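Local coordinates for protein ethylbenzene dehydrogenase alpha-subunit (Aromatoleum aromaticum, PDB 2IVF) that holds molybdenum, two pterin dinucleotide-type ligands and an iron/sulfur cluster as the alpha-subunit of a molybdopterin oxidoreductase family protein, at residues A[843-848]-A[969-974]; A[450-455]-A[833-838]; A[896-901]-A[935-940]; A[870-875]-A[924-929]. One frame throughout, in Å; residues are numbered along the deposited sequence.

Interaction 1: residues A[843-848]-A[969-974]; sequences FKITGG and VRVSIK. With MGD (2-amino-5,6-dimercapto-7-methyl-3,7,8a,9-tetrahydro-8-oxa-1,3,9,10-tetraaza-anthracen-4-one guanosine dinucleotide), chain M.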
# COMPACT_ATOMS: atom_id res chain seq x y z
N PHE A 843 -4.00 -20.35 17.39
CA PHE A 843 -3.27 -19.46 16.50
C PHE A 843 -2.97 -18.17 17.24
O PHE A 843 -3.72 -17.75 18.11
CB PHE A 843 -4.01 -19.12 15.21
CG PHE A 843 -4.21 -20.29 14.30
CD1 PHE A 843 -5.23 -21.19 14.55
CD2 PHE A 843 -3.34 -20.53 13.22
CE1 PHE A 843 -5.42 -22.29 13.73
CE2 PHE A 843 -3.53 -21.64 12.40
CZ PHE A 843 -4.57 -22.50 12.64
N LYS A 844 -1.84 -17.58 16.90
CA LYS A 844 -1.52 -16.21 17.29
C LYS A 844 -1.71 -15.32 16.08
O LYS A 844 -1.08 -15.53 15.04
CB LYS A 844 -0.10 -16.12 17.82
CG LYS A 844 0.02 -16.55 19.25
CD LYS A 844 1.36 -16.09 19.78
CE LYS A 844 1.52 -16.42 21.22
NZ LYS A 844 2.85 -15.97 21.67
N ILE A 845 -2.61 -14.34 16.20
CA ILE A 845 -2.95 -13.51 15.08
C ILE A 845 -2.08 -12.27 15.10
O ILE A 845 -1.97 -11.57 16.11
CB ILE A 845 -4.48 -13.18 15.06
CG1 ILE A 845 -4.88 -12.54 13.73
CG2 ILE A 845 -4.92 -12.32 16.30
CD1 ILE A 845 -6.38 -12.79 13.43
N THR A 846 -1.49 -11.99 13.95
CA THR A 846 -0.74 -10.79 13.76
C THR A 846 -1.35 -9.98 12.61
O THR A 846 -2.24 -10.45 11.88
CB THR A 846 0.77 -11.06 13.51
OG1 THR A 846 0.96 -11.74 12.26
CG2 THR A 846 1.42 -11.87 14.67
N GLY A 847 -0.87 -8.75 12.46
CA GLY A 847 -1.35 -7.88 11.41
C GLY A 847 -0.27 -7.07 10.74
O GLY A 847 0.90 -7.40 10.76
N GLY A 848 -0.70 -5.95 10.17
CA GLY A 848 0.26 -5.05 9.53
C GLY A 848 -0.56 -4.04 8.77
O GLY A 848 -1.76 -4.25 8.49
N VAL A 969 -2.76 -12.03 19.80
CA VAL A 969 -4.03 -12.46 20.36
C VAL A 969 -4.34 -13.86 19.84
O VAL A 969 -3.97 -14.24 18.70
CB VAL A 969 -5.13 -11.45 20.05
CG1 VAL A 969 -6.57 -12.05 20.33
CG2 VAL A 969 -4.89 -10.18 20.93
N ARG A 970 -4.98 -14.64 20.68
CA ARG A 970 -5.31 -15.99 20.34
C ARG A 970 -6.61 -16.06 19.56
O ARG A 970 -7.63 -15.50 19.96
CB ARG A 970 -5.47 -16.83 21.60
CG ARG A 970 -4.19 -16.96 22.43
CD ARG A 970 -2.97 -17.35 21.60
NE ARG A 970 -1.77 -17.66 22.38
CZ ARG A 970 -1.46 -18.88 22.86
NH1 ARG A 970 -2.24 -19.94 22.67
NH2 ARG A 970 -0.34 -19.07 23.54
N VAL A 971 -6.58 -16.83 18.48
CA VAL A 971 -7.78 -17.17 17.74
C VAL A 971 -7.76 -18.63 17.36
O VAL A 971 -6.71 -19.23 17.30
CB VAL A 971 -7.92 -16.34 16.47
CG1 VAL A 971 -8.01 -14.86 16.85
CG2 VAL A 971 -6.79 -16.64 15.45
N SER A 972 -8.95 -19.20 17.21
CA SER A 972 -9.16 -20.49 16.55
C SER A 972 -9.66 -20.21 15.13
O SER A 972 -10.22 -19.16 14.88
CB SER A 972 -10.18 -21.29 17.34
OG SER A 972 -9.58 -22.01 18.41
N ILE A 973 -9.45 -21.12 14.20
CA ILE A 973 -9.93 -20.95 12.84
C ILE A 973 -10.69 -22.21 12.42
O ILE A 973 -10.27 -23.32 12.70
CB ILE A 973 -8.76 -20.68 11.86
CG1 ILE A 973 -7.96 -19.45 12.29
CG2 ILE A 973 -9.27 -20.52 10.44
CD1 ILE A 973 -6.53 -19.31 11.58
N LYS A 974 -11.83 -22.04 11.76
CA LYS A 974 -12.52 -23.16 11.15
C LYS A 974 -13.04 -22.73 9.77
O LYS A 974 -13.21 -21.53 9.52
CB LYS A 974 -13.64 -23.63 12.06
CG LYS A 974 -14.76 -22.66 12.21
CD LYS A 974 -15.74 -23.20 13.22
CE LYS A 974 -17.00 -22.36 13.33
NZ LYS A 974 -18.04 -23.17 14.13
PB MGD M . 3.45 -3.15 10.71
O1B MGD M . 2.79 -2.98 9.39
O2B MGD M . 2.54 -3.40 11.85
O3B MGD M . 4.41 -1.97 11.15
O3A MGD M . 4.10 -0.01 9.55
PA MGD M . 5.23 -0.87 10.28
O1A MGD M . 6.04 -1.46 9.21
O2A MGD M . 5.90 -0.07 11.29
O5' MGD M . 4.50 -4.36 10.64
C5' MGD M . 4.05 -5.64 10.16
C4' MGD M . 5.09 -6.71 10.47
O4' MGD M . 5.15 -6.93 11.87
C3' MGD M . 4.47 -7.97 9.93
O3' MGD M . 4.95 -8.14 8.61
C2' MGD M . 5.00 -9.05 10.89
O2' MGD M . 5.89 -9.93 10.18
C1' MGD M . 5.74 -8.24 11.97
N9 MGD M . 5.44 -8.82 13.30
C8 MGD M . 4.24 -9.05 13.86
N7 MGD M . 4.38 -9.54 15.10
C5 MGD M . 5.72 -9.61 15.32
C6 MGD M . 6.53 -10.04 16.36
O6 MGD M . 6.13 -10.53 17.42
N1 MGD M . 7.92 -9.93 16.18
C2 MGD M . 8.53 -9.44 15.02
N2 MGD M . 9.91 -9.38 14.93
N3 MGD M . 7.73 -9.00 14.04
C4 MGD M . 6.37 -9.11 14.17
C10 MGD M . 3.14 0.67 10.27
C11 MGD M . 3.05 2.07 9.73
O11 MGD M . 2.76 1.99 8.39
C12 MGD M . 2.07 2.99 10.48
S12 MGD M . 1.81 2.85 12.21
C13 MGD M . 1.37 3.95 9.78
S13 MGD M . 0.29 4.99 10.63
C14 MGD M . 1.53 4.07 8.30
N15 MGD M . 0.36 3.38 7.69
C16 MGD M . 0.44 2.78 6.42
C17 MGD M . -0.65 2.27 5.76
O17 MGD M . -1.79 2.27 6.29
N18 MGD M . -0.44 1.69 4.49
C19 MGD M . 0.77 1.65 3.89
N19 MGD M . 0.86 1.07 2.67
N20 MGD M . 1.82 2.14 4.58
C21 MGD M . 1.67 2.71 5.78
N22 MGD M . 2.77 3.22 6.46
C23 MGD M . 2.83 3.32 7.89
O HOH W 1 1.56 -16.85 24.25
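Phe843 and Val971 form an antiparallel hydrogen-bonded pair, Phe843 N to Val971 O at 2.9 Å and Val971 N to Phe843 O at 3.0 Å, where two strands of the molybdopterin dinucleotide-binding domain, a member of the double-psi beta-barrel clan, meet. The short strands cross with 116° between their N-to-C directions.

The Phe843 side chain has the largest area covered by the other segment. Its CB lies 3.7 Å from Val971 CG2 and close to Val971 O, which then sits at the ring edge, near CD1. Chi1 (-66°) places CG beside the backbone N, anti to the carbonyl carbon. Over one face of the ring lies Ile973 CD1, 3.5 Å above the plane at the ring centre, a CH-pi contact nearly equidistant from all six ring carbons, CG to CZ. On the same side of the sheet, Ile845 CG2 packs 3.9 Å from Val969 CB.

Lys844 and Arg970 occupy the other side. Their chains cross obliquely, Lys844 CE 3.7 Å from Arg970 NE, and a water accepts from Arg970 NH2 and, weakly, from Lys844 NZ. Thr834 and Val300 hold the lysine ammonium, and His841 takes Arg970 NH1.

Beyond Thr846 the chain reaches MGD, with Gly848 CA beside its O1B. The 843-846 strand is flanked by 915-917 and 969-975, while Met876 of strand 873-877 packs against both Phe843 and Ile973.

Interaction 2: residues A[450-455]-A[833-838]; sequences KSYHGD and DTPMVG. With MD1 (phosphoric acid 4-(2-amino-4-oxo-3,4,5,6,-tetrahydro-pteridin-6-yl)-2-hydroxy-3,4-dimercapto-but-3-en-yl ester guanylate ester), chain N.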
# COMPACT_ATOMS: atom_id res chain seq x y z
N LYS A 450 2.22 -2.71 19.36
CA LYS A 450 1.00 -3.48 19.38
C LYS A 450 1.22 -4.87 19.92
O LYS A 450 0.36 -5.74 19.75
CB LYS A 450 0.44 -3.51 17.98
CG LYS A 450 0.07 -2.10 17.52
CD LYS A 450 -0.26 -2.05 16.05
CE LYS A 450 -0.46 -0.65 15.55
NZ LYS A 450 0.79 0.12 15.44
N SER A 451 2.36 -5.12 20.57
CA SER A 451 2.58 -6.39 21.27
C SER A 451 2.50 -6.08 22.75
O SER A 451 3.04 -5.08 23.19
CB SER A 451 3.93 -6.99 20.93
OG SER A 451 4.13 -7.08 19.51
N TYR A 452 1.86 -6.94 23.52
CA TYR A 452 1.67 -6.69 24.95
C TYR A 452 2.97 -6.32 25.64
O TYR A 452 3.04 -5.36 26.44
CB TYR A 452 1.10 -7.94 25.59
CG TYR A 452 0.53 -7.79 26.97
CD1 TYR A 452 1.37 -7.81 28.08
CD2 TYR A 452 -0.84 -7.72 27.19
CE1 TYR A 452 0.84 -7.74 29.39
CE2 TYR A 452 -1.37 -7.64 28.48
CZ TYR A 452 -0.53 -7.64 29.57
OH TYR A 452 -1.08 -7.62 30.87
N HIS A 453 4.00 -7.10 25.33
CA HIS A 453 5.32 -6.94 25.91
C HIS A 453 6.30 -6.31 24.90
O HIS A 453 7.50 -6.59 24.95
CB HIS A 453 5.86 -8.31 26.35
CG HIS A 453 5.11 -8.92 27.47
ND1 HIS A 453 4.94 -8.27 28.67
CD2 HIS A 453 4.43 -10.09 27.58
CE1 HIS A 453 4.20 -9.02 29.47
NE2 HIS A 453 3.89 -10.13 28.84
N GLY A 454 5.84 -5.45 24.00
CA GLY A 454 6.75 -4.81 23.06
C GLY A 454 7.82 -4.03 23.81
O GLY A 454 8.92 -3.87 23.32
N ASP A 455 7.49 -3.50 24.98
CA ASP A 455 8.48 -2.76 25.76
C ASP A 455 9.65 -3.67 26.09
O ASP A 455 10.79 -3.28 25.89
CB ASP A 455 7.90 -2.10 27.04
CG ASP A 455 7.22 -3.07 27.96
OD1 ASP A 455 6.84 -4.20 27.56
OD2 ASP A 455 6.98 -2.64 29.11
N ASP A 833 6.17 -14.57 27.28
CA ASP A 833 5.30 -14.89 26.17
C ASP A 833 4.03 -14.03 26.21
O ASP A 833 3.60 -13.52 27.25
CB ASP A 833 5.06 -16.39 26.01
CG ASP A 833 6.27 -17.09 25.27
OD1 ASP A 833 6.83 -18.03 25.84
OD2 ASP A 833 6.68 -16.69 24.15
N THR A 834 3.50 -13.74 25.02
CA THR A 834 2.25 -13.00 24.93
C THR A 834 1.22 -13.60 25.86
O THR A 834 1.07 -14.83 25.90
CB THR A 834 1.68 -13.13 23.53
OG1 THR A 834 2.76 -12.99 22.59
CG2 THR A 834 0.57 -12.08 23.29
N PRO A 835 0.52 -12.76 26.64
CA PRO A 835 -0.61 -13.27 27.41
C PRO A 835 -1.64 -13.95 26.51
O PRO A 835 -1.72 -13.65 25.33
CB PRO A 835 -1.17 -12.00 28.01
CG PRO A 835 0.00 -11.16 28.21
CD PRO A 835 0.74 -11.33 26.92
N MET A 836 -2.37 -14.91 27.05
CA MET A 836 -3.37 -15.67 26.30
C MET A 836 -4.65 -14.85 26.15
O MET A 836 -5.73 -15.24 26.57
CB MET A 836 -3.61 -17.04 26.96
CG MET A 836 -2.42 -18.01 26.65
SD MET A 836 -2.65 -19.63 27.39
CE MET A 836 -3.62 -20.38 26.06
N VAL A 837 -4.50 -13.68 25.55
CA VAL A 837 -5.63 -12.81 25.26
C VAL A 837 -6.56 -13.52 24.27
O VAL A 837 -6.13 -13.93 23.20
CB VAL A 837 -5.18 -11.49 24.60
CG1 VAL A 837 -6.37 -10.54 24.42
CG2 VAL A 837 -3.97 -10.83 25.38
N GLY A 838 -7.85 -13.61 24.64
CA GLY A 838 -8.84 -14.30 23.84
C GLY A 838 -9.12 -15.72 24.30
O GLY A 838 -10.07 -16.33 23.85
PB MD1 N . -7.68 5.56 11.51
O3B MD1 N . -7.77 5.17 9.98
O1B MD1 N . -6.98 6.87 11.59
O2B MD1 N . -8.93 5.28 12.25
O3A MD1 N . -6.66 4.46 12.04
C10 MD1 N . -5.23 4.67 12.05
C11 MD1 N . -4.67 3.31 12.45
O11 MD1 N . -4.75 2.52 11.22
C12 MD1 N . -3.22 3.43 12.85
S12 MD1 N . -2.29 4.81 12.44
C13 MD1 N . -2.57 2.41 13.49
S13 MD1 N . -0.93 2.50 13.89
C14 MD1 N . -3.25 1.17 13.90
N15 MD1 N . -2.79 -0.07 13.37
C16 MD1 N . -3.46 -1.24 13.61
C15 MD1 N . -2.88 -2.41 13.16
O14 MD1 N . -1.78 -2.41 12.55
N17 MD1 N . -3.62 -3.53 13.35
C17 MD1 N . -4.84 -3.50 14.03
N16 MD1 N . -5.47 -4.66 14.19
N18 MD1 N . -5.35 -2.35 14.50
C20 MD1 N . -4.67 -1.24 14.31
N8 MD1 N . -5.16 -0.08 14.82
C7 MD1 N . -4.58 1.22 14.63
PA MD1 N . -8.99 5.05 8.94
O1A MD1 N . -8.38 5.24 7.59
O2A MD1 N . -9.68 3.76 9.20
O5' MD1 N . -9.98 6.24 9.27
C5' MD1 N . -9.54 7.54 8.92
C4' MD1 N . -10.59 8.23 8.15
O4' MD1 N . -9.96 9.44 7.72
C1' MD1 N . -10.62 9.76 6.50
N9 MD1 N . -9.88 10.72 5.65
C4 MD1 N . -10.24 11.99 5.53
N3 MD1 N . -11.26 12.66 6.11
C2 MD1 N . -11.44 13.96 5.86
N2 MD1 N . -12.45 14.65 6.45
N1 MD1 N . -10.61 14.56 4.93
C6 MD1 N . -9.56 13.93 4.30
O6 MD1 N . -8.84 14.58 3.54
C5 MD1 N . -9.35 12.58 4.61
N7 MD1 N . -8.50 11.65 4.22
C8 MD1 N . -8.82 10.52 4.86
C2' MD1 N . -10.73 8.43 5.76
O2' MD1 N . -11.80 8.40 4.78
C3' MD1 N . -10.92 7.41 6.90
O3' MD1 N . -12.28 6.91 6.97
O HOH W 2 2.74 -12.65 29.70
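The carbonyl oxygen of Asp833 accepts a hydrogen bond of 2.7 Å from a water that also pairs with His453 NE2 at 2.9 Å, bridging the two segments. Residues 451-454 form a type I beta turn, closed by Gly454 N to Ser451 O, that leads into helix 454-467 with His453 at the N-cap position; 833-838 is an irregular loop laid across it.

The apolar part is a CH-pi contact of proline on an aromatic ring. Pro835 CG sits 3.4 Å above the Tyr452 ring, over its centre and 5° off the normal, while the neighbouring CD bears on Tyr452 CG at 3.5 Å. Tyr452 CG is anti to the backbone N (chi1 -166°), and the two side chains cross at about a right angle.

His453 is contacted from several sides. The water at NE2 and a hydrogen bond between ND1 and Lys941 hold it, while Asp833 O lies at its ring edge, 3.5 Å from CD2, and Tyr452 CD1 covers one face off towards the rim. Just before the turn, Lys450 lines the MD1 pocket: its NZ forms a salt bridge with Asp223, and its CE comes to 3.2 Å from N15 of MD1.

Interaction 3: residues A[896-901]-A[935-940]; sequences NDFADC and LLIGMP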
# COMPACT_ATOMS: atom_id res chain seq x y z
N ASN A 896 -12.51 -16.37 19.06
CA ASN A 896 -11.92 -16.70 20.33
C ASN A 896 -12.99 -16.57 21.38
O ASN A 896 -14.18 -16.62 21.05
CB ASN A 896 -10.68 -15.85 20.61
CG ASN A 896 -10.94 -14.34 20.62
OD1 ASN A 896 -12.05 -13.86 20.79
ND2 ASN A 896 -9.87 -13.58 20.46
N ASP A 897 -12.59 -16.46 22.64
CA ASP A 897 -13.58 -16.42 23.70
C ASP A 897 -14.44 -15.17 23.69
O ASP A 897 -15.48 -15.13 24.35
CB ASP A 897 -12.91 -16.64 25.07
CG ASP A 897 -12.46 -18.08 25.26
OD1 ASP A 897 -12.71 -18.92 24.34
OD2 ASP A 897 -11.80 -18.36 26.30
N PHE A 898 -14.06 -14.17 22.93
CA PHE A 898 -14.76 -12.90 22.93
C PHE A 898 -15.69 -12.69 21.74
O PHE A 898 -16.79 -12.23 21.93
CB PHE A 898 -13.77 -11.75 23.01
CG PHE A 898 -14.43 -10.43 23.07
CD1 PHE A 898 -15.04 -9.99 24.22
CD2 PHE A 898 -14.45 -9.62 21.94
CE1 PHE A 898 -15.68 -8.74 24.27
CE2 PHE A 898 -15.09 -8.36 21.98
CZ PHE A 898 -15.70 -7.93 23.14
N ALA A 899 -15.24 -13.02 20.53
CA ALA A 899 -16.05 -12.74 19.35
C ALA A 899 -15.54 -13.52 18.17
O ALA A 899 -14.68 -14.38 18.31
CB ALA A 899 -16.02 -11.22 19.04
N ASP A 900 -16.12 -13.26 17.01
CA ASP A 900 -15.75 -13.98 15.80
C ASP A 900 -15.94 -13.13 14.58
O ASP A 900 -16.65 -12.13 14.63
CB ASP A 900 -16.59 -15.25 15.64
CG ASP A 900 -18.08 -14.94 15.35
OD1 ASP A 900 -18.73 -14.27 16.18
OD2 ASP A 900 -18.59 -15.38 14.29
N CYS A 901 -15.33 -13.56 13.48
CA CYS A 901 -15.51 -12.88 12.23
C CYS A 901 -15.30 -13.87 11.11
O CYS A 901 -14.87 -14.99 11.36
CB CYS A 901 -14.55 -11.74 12.12
SG CYS A 901 -12.82 -12.26 12.00
N LEU A 935 -12.17 -9.10 17.74
CA LEU A 935 -11.71 -10.10 18.74
C LEU A 935 -10.38 -9.78 19.43
O LEU A 935 -9.83 -10.61 20.15
CB LEU A 935 -11.69 -11.51 18.13
CG LEU A 935 -11.10 -11.70 16.74
CD1 LEU A 935 -9.60 -11.54 16.85
CD2 LEU A 935 -11.48 -13.03 16.21
N LEU A 936 -9.91 -8.54 19.26
CA LEU A 936 -8.52 -8.18 19.59
C LEU A 936 -8.31 -7.60 20.97
O LEU A 936 -7.19 -7.63 21.46
CB LEU A 936 -7.89 -7.31 18.52
CG LEU A 936 -7.72 -7.93 17.11
CD1 LEU A 936 -7.09 -6.85 16.18
CD2 LEU A 936 -6.85 -9.28 17.05
N ILE A 937 -9.40 -7.17 21.60
CA ILE A 937 -9.52 -6.85 23.03
C ILE A 937 -8.79 -5.63 23.48
O ILE A 937 -9.38 -4.82 24.18
CB ILE A 937 -9.10 -8.04 23.95
CG1 ILE A 937 -9.88 -9.33 23.61
CG2 ILE A 937 -9.29 -7.66 25.41
CD1 ILE A 937 -11.27 -9.10 23.30
N GLY A 938 -7.50 -5.56 23.20
CA GLY A 938 -6.69 -4.39 23.46
C GLY A 938 -6.21 -4.31 24.89
O GLY A 938 -6.16 -3.23 25.46
N MET A 939 -5.86 -5.44 25.47
CA MET A 939 -5.44 -5.47 26.86
C MET A 939 -4.28 -4.51 27.06
O MET A 939 -3.24 -4.70 26.47
CB MET A 939 -4.98 -6.89 27.24
CG MET A 939 -6.04 -7.97 27.16
SD MET A 939 -7.40 -7.72 28.35
CE MET A 939 -6.62 -8.14 29.92
N PRO A 940 -4.45 -3.44 27.86
CA PRO A 940 -3.33 -2.55 28.08
C PRO A 940 -2.39 -3.12 29.11
O PRO A 940 -2.83 -3.74 30.07
CB PRO A 940 -3.99 -1.27 28.63
CG PRO A 940 -5.43 -1.44 28.48
CD PRO A 940 -5.67 -2.92 28.50
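Ala899 and Leu935 mark the closest backbone approach, 5.1 Å between their CA atoms, where a tight hairpin turn meets an irregular loop. The hairpin links strands 891-895 and 900-908 of the dinucleotide-binding domain, and Asn896 N is hydrogen-bonded to Ala899 O within it; in the loop, Gly938 N bonds to Leu936 O at 2.7 Å, a classic gamma turn with Ile937 at its centre (phi 70°). Leu936 itself touches MD1.

Asn896 serves both segments. Its CG lies between the backbone N and the carbonyl carbon (chi1 59°), set back over the turn. OD1 accepts from Phe898 N at 3.0 Å, closing an Asx turn, and more weakly from Ala899 N. From the other end of the amide, ND2 donates to Leu935 O at 3.0 Å along a nearly straight N-H (167°), with the acceptor almost in the amide plane; Arg970 O is a second acceptor for this nitrogen. The polar side chain therefore braces the turn internally while tying it to the loop, and Leu935 CB packs 3.6 Å from both of its terminal atoms.

Further along, Ile937 CD1 lies over one face of the Phe898 ring, nearer its CG at 3.4 Å than the centre, and Leu935 CA stands at the ring edge. Leu559 of helix 557-560 touches both Phe898 and Ile937, while Leu935 packs on Leu894 of strand 891-895 and Val971 of strand 969-975.

Interaction 4: residues A[870-875]-A[924-929]; sequences GQPVVH and HQYKGW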
# COMPACT_ATOMS: atom_id res chain seq x y z
N GLY A 870 -9.78 -7.67 -3.19
CA GLY A 870 -10.87 -6.67 -3.09
C GLY A 870 -11.69 -6.83 -1.83
O GLY A 870 -12.79 -6.29 -1.73
N GLN A 871 -11.17 -7.58 -0.88
CA GLN A 871 -11.92 -7.97 0.32
C GLN A 871 -10.96 -8.38 1.42
O GLN A 871 -9.79 -8.64 1.15
CB GLN A 871 -12.83 -9.17 -0.01
CG GLN A 871 -12.08 -10.37 -0.45
CD GLN A 871 -12.94 -11.32 -1.19
OE1 GLN A 871 -12.90 -11.39 -2.42
NE2 GLN A 871 -13.78 -12.01 -0.47
N PRO A 872 -11.46 -8.47 2.66
CA PRO A 872 -10.62 -8.93 3.73
C PRO A 872 -10.10 -10.35 3.51
O PRO A 872 -10.84 -11.22 3.01
CB PRO A 872 -11.53 -8.85 4.95
CG PRO A 872 -12.50 -7.71 4.62
CD PRO A 872 -12.79 -8.08 3.18
N VAL A 873 -8.84 -10.57 3.88
CA VAL A 873 -8.14 -11.85 3.69
C VAL A 873 -7.37 -12.20 4.95
O VAL A 873 -6.73 -11.32 5.54
CB VAL A 873 -7.17 -11.77 2.50
CG1 VAL A 873 -6.31 -13.04 2.36
CG2 VAL A 873 -7.97 -11.61 1.17
N VAL A 874 -7.44 -13.46 5.38
CA VAL A 874 -6.53 -13.92 6.41
C VAL A 874 -5.46 -14.82 5.76
O VAL A 874 -5.79 -15.71 4.99
CB VAL A 874 -7.22 -14.70 7.54
CG1 VAL A 874 -7.95 -15.93 7.00
CG2 VAL A 874 -6.18 -15.09 8.57
N HIS A 875 -4.18 -14.54 6.02
CA HIS A 875 -3.11 -15.39 5.50
C HIS A 875 -2.85 -16.50 6.51
O HIS A 875 -2.61 -16.23 7.70
CB HIS A 875 -1.79 -14.66 5.29
CG HIS A 875 -1.86 -13.51 4.32
ND1 HIS A 875 -0.78 -13.14 3.54
CD2 HIS A 875 -2.85 -12.63 4.04
CE1 HIS A 875 -1.12 -12.09 2.80
NE2 HIS A 875 -2.36 -11.76 3.09
N HIS A 924 -16.84 -2.49 7.29
CA HIS A 924 -17.96 -2.81 6.41
C HIS A 924 -17.50 -3.54 5.14
O HIS A 924 -18.28 -3.73 4.15
CB HIS A 924 -18.85 -1.60 6.13
CG HIS A 924 -18.14 -0.41 5.55
ND1 HIS A 924 -16.77 -0.34 5.40
CD2 HIS A 924 -18.63 0.78 5.12
CE1 HIS A 924 -16.45 0.83 4.88
NE2 HIS A 924 -17.56 1.53 4.70
N GLN A 925 -16.23 -3.96 5.13
CA GLN A 925 -15.75 -4.93 4.13
C GLN A 925 -15.94 -6.39 4.57
O GLN A 925 -15.65 -7.33 3.81
CB GLN A 925 -14.27 -4.72 3.83
CG GLN A 925 -13.92 -3.34 3.33
CD GLN A 925 -12.48 -3.24 2.94
OE1 GLN A 925 -11.63 -2.71 3.70
NE2 GLN A 925 -12.17 -3.74 1.75
N TYR A 926 -16.45 -6.57 5.79
CA TYR A 926 -16.63 -7.88 6.34
C TYR A 926 -18.10 -8.22 6.49
O TYR A 926 -18.94 -7.35 6.78
CB TYR A 926 -16.11 -7.97 7.78
CG TYR A 926 -14.63 -7.82 8.00
CD1 TYR A 926 -14.04 -6.54 8.01
CD2 TYR A 926 -13.84 -8.91 8.30
CE1 TYR A 926 -12.71 -6.38 8.27
CE2 TYR A 926 -12.49 -8.76 8.54
CZ TYR A 926 -11.95 -7.51 8.58
OH TYR A 926 -10.62 -7.36 8.88
N LYS A 927 -18.37 -9.51 6.39
CA LYS A 927 -19.70 -10.03 6.64
C LYS A 927 -20.16 -9.64 8.03
O LYS A 927 -19.42 -9.76 9.00
CB LYS A 927 -19.72 -11.55 6.46
CG LYS A 927 -19.58 -11.95 5.01
CD LYS A 927 -19.50 -13.47 4.80
CE LYS A 927 -19.08 -13.78 3.34
NZ LYS A 927 -19.18 -15.20 2.91
N GLY A 928 -21.35 -9.07 8.09
CA GLY A 928 -21.93 -8.61 9.35
C GLY A 928 -21.19 -7.39 9.87
O GLY A 928 -21.46 -6.95 10.98
N TRP A 929 -20.28 -6.84 9.05
CA TRP A 929 -19.40 -5.75 9.49
C TRP A 929 -18.66 -6.05 10.80
O TRP A 929 -18.41 -5.15 11.61
CB TRP A 929 -20.15 -4.42 9.67
CG TRP A 929 -20.87 -3.93 8.50
CD1 TRP A 929 -21.28 -4.62 7.42
CD2 TRP A 929 -21.38 -2.61 8.35
NE1 TRP A 929 -21.96 -3.79 6.56
CE2 TRP A 929 -22.03 -2.55 7.11
CE3 TRP A 929 -21.28 -1.45 9.12
CZ2 TRP A 929 -22.64 -1.38 6.63
CZ3 TRP A 929 -21.87 -0.28 8.64
CH2 TRP A 929 -22.53 -0.26 7.41
O HOH W 3 -14.08 -5.43 0.46
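Pro872 wedges against both Gln925 and Tyr926, and this small cluster is the tightly packed half of the contact. Its CG stands 3.7 Å above the Tyr926 ring over the centre, a CH-pi contact 5° off the ring normal, while CB leans towards the rim, 3.7 Å from Tyr926 CE2. The pyrrolidine also meets Gln925: Pro872 CG approaches Gln925 CB at 3.6 Å, and Pro872 CD comes to 3.0 Å from Gln925 O. That carbonyl also receives a weak hydrogen bond from His112 of the beta-subunit.

Towards Gly870 the two segments part, and water takes over. Gly870 O and Gln925 NE2 are 4.4 Å apart, joined by one water that donates to the carbonyl at 2.7 Å and accepts from the amide nitrogen at 2.9 Å. The glutamine chain runs extended beyond CG, and its other amide atom, OE1, accepts from Asp922 N.

The contact thus joins the residues leading into strand 873-877 in the double-psi-type domain to the loop that follows strand 915-917. Strands 900-908 and 915-917 flank 873-877, and the beta-subunit borders both segments, through Pro115 at Gln871 and Val111 at Trp929.

In the fold
Following the chain, interaction 2 closes first: 450-455, next to the MD1 pterin, meets 833-838 across 377 residues, in the loop before strand 843-846. Interaction 1 then pairs the first and last strands of the dinucleotide-binding domain's six-stranded sheet, closing a loop within which interactions 3 and 4 are both nested. Those two cross, since their segments alternate (870-875, 896-901, 924-929, 935-940), and they reach neighbouring strands, 873-877 and 900-908. Interactions 1, 2 and 3 touch one another: Val837 O meets Arg970 N, Gly838 O meets Asp897 N, and 969-974 holds the 896-901 turn. Interaction 4 stands apart, facing the beta-subunit.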